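Local coordinates for protein diguanylate cyclase TpbB (Pseudomonas aeruginosa, PDB 4IOB) that condenses two GTP molecules into the second messenger cyclic di-GMP through its cytoplasmic, magnesium-dependent GGDEF domain, as part of a signalling system important in biofilm formation, at residues Arg94-Ile99 with Leu119-Ala124. Residues are numbered along the deposited sequence; the frame is centred on the assembly and turned at random.
Sequences RIADNI and LTIGIA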
# COMPACT_ATOMS: atom_id res chain seq x y z
N ARG A 94 -7.23 2.50 -10.11
CA ARG A 94 -7.22 1.30 -10.92
C ARG A 94 -6.23 0.28 -10.37
O ARG A 94 -6.54 -0.91 -10.24
CB ARG A 94 -6.85 1.64 -12.37
CG ARG A 94 -6.94 0.48 -13.34
CD ARG A 94 -8.36 0.28 -13.85
N ILE A 95 -5.03 0.75 -10.04
CA ILE A 95 -3.99 -0.11 -9.49
C ILE A 95 -4.40 -0.66 -8.12
O ILE A 95 -4.14 -1.82 -7.81
CB ILE A 95 -2.65 0.63 -9.37
CG1 ILE A 95 -2.15 1.06 -10.75
CG2 ILE A 95 -1.61 -0.24 -8.67
CD1 ILE A 95 -0.83 1.79 -10.72
N ALA A 96 -5.03 0.19 -7.32
CA ALA A 96 -5.51 -0.22 -6.01
C ALA A 96 -6.57 -1.32 -6.13
O ALA A 96 -6.54 -2.31 -5.40
CB ALA A 96 -6.08 0.97 -5.25
N ASP A 97 -7.50 -1.13 -7.07
CA ASP A 97 -8.51 -2.14 -7.34
C ASP A 97 -7.86 -3.48 -7.65
O ASP A 97 -8.30 -4.52 -7.17
CB ASP A 97 -9.40 -1.71 -8.51
CG ASP A 97 -10.24 -0.49 -8.19
OD1 ASP A 97 -10.25 -0.06 -7.02
OD2 ASP A 97 -10.90 0.03 -9.12
N ASN A 98 -6.81 -3.44 -8.46
CA ASN A 98 -6.08 -4.65 -8.85
C ASN A 98 -5.38 -5.30 -7.66
O ASN A 98 -5.37 -6.53 -7.54
CB ASN A 98 -5.07 -4.33 -9.95
CG ASN A 98 -5.72 -3.75 -11.19
OD1 ASN A 98 -6.95 -3.73 -11.31
ND2 ASN A 98 -4.91 -3.28 -12.12
N ILE A 99 -4.80 -4.48 -6.80
CA ILE A 99 -4.11 -4.99 -5.61
C ILE A 99 -5.07 -5.70 -4.68
O ILE A 99 -4.76 -6.77 -4.15
CB ILE A 99 -3.40 -3.85 -4.84
CG1 ILE A 99 -2.29 -3.24 -5.70
CG2 ILE A 99 -2.84 -4.37 -3.53
CD1 ILE A 99 -1.52 -2.15 -4.99
N LEU A 119 -7.07 -6.38 1.81
CA LEU A 119 -6.15 -5.25 1.88
C LEU A 119 -6.90 -3.93 1.93
O LEU A 119 -7.73 -3.63 1.06
CB LEU A 119 -5.19 -5.27 0.69
CG LEU A 119 -4.08 -6.33 0.72
CD1 LEU A 119 -3.21 -6.22 -0.52
CD2 LEU A 119 -3.25 -6.19 1.99
N THR A 120 -6.62 -3.14 2.96
CA THR A 120 -7.19 -1.80 3.08
C THR A 120 -6.18 -0.77 2.60
O THR A 120 -5.06 -0.71 3.10
CB THR A 120 -7.59 -1.49 4.53
OG1 THR A 120 -8.55 -2.46 4.98
CG2 THR A 120 -8.20 -0.10 4.62
N ILE A 121 -6.58 0.04 1.62
CA ILE A 121 -5.66 0.99 1.00
C ILE A 121 -6.14 2.43 1.13
O ILE A 121 -7.30 2.74 0.89
CB ILE A 121 -5.44 0.66 -0.49
CG1 ILE A 121 -5.05 -0.81 -0.66
CG2 ILE A 121 -4.38 1.58 -1.08
CD1 ILE A 121 -4.89 -1.23 -2.10
N GLY A 122 -5.21 3.31 1.50
CA GLY A 122 -5.48 4.75 1.56
C GLY A 122 -4.66 5.48 0.52
O GLY A 122 -3.43 5.46 0.57
N ILE A 123 -5.34 6.14 -0.41
CA ILE A 123 -4.67 6.76 -1.55
C ILE A 123 -4.55 8.27 -1.42
O ILE A 123 -5.55 8.98 -1.32
CB ILE A 123 -5.39 6.42 -2.87
CG1 ILE A 123 -5.64 4.91 -2.96
CG2 ILE A 123 -4.59 6.92 -4.06
CD1 ILE A 123 -6.48 4.51 -4.16
N ALA A 124 -3.31 8.76 -1.43
CA ALA A 124 -3.04 10.19 -1.40
C ALA A 124 -2.44 10.63 -2.73
O ALA A 124 -1.58 9.95 -3.29
CB ALA A 124 -2.10 10.54 -0.26
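Ala96 and Ile99, one helical turn apart, rest on Leu119, Ile121 and Ile123, which project from one face of the strand. Between side chains the contact is wholly apolar. Ile121 sits centrally: its CD1 reaches between the two helix residues, 4.0 Å from Ala96 CB and 4.0 Å from Ile99 CG2, and also lies against the carbonyl oxygen of Ala96. CG1 of Ile121 stands anti to its carbonyl carbon (chi1 -52°), and the extended chi2 of 177° carries CD1 out to the helix. On one side of it, CD1 of Ile123 meets the Ala96 methyl at 3.7 Å; on the other, CD1 of Leu119 meets Ile99 CG2 at 3.6 Å. The Ile99 side chain crosses those of Leu119 and Ile121 at about a right angle. At Ala96, whose side chain is a single methyl, the backbones come to 7.1 Å between its CA and that of Ile121. Leu31 and Ile33 of the adjacent strand 27-35 extend this buried layer, while Asp97 forms a salt bridge with Arg155. Segment 94-99 runs nearly antiparallel (167°) to segment 119-124; its helix 89-102 covers one face of the central sheet, the alpha/beta packing of the GGDEF cyclase fold, with Leu119 close to the magnesium-binding Ser35.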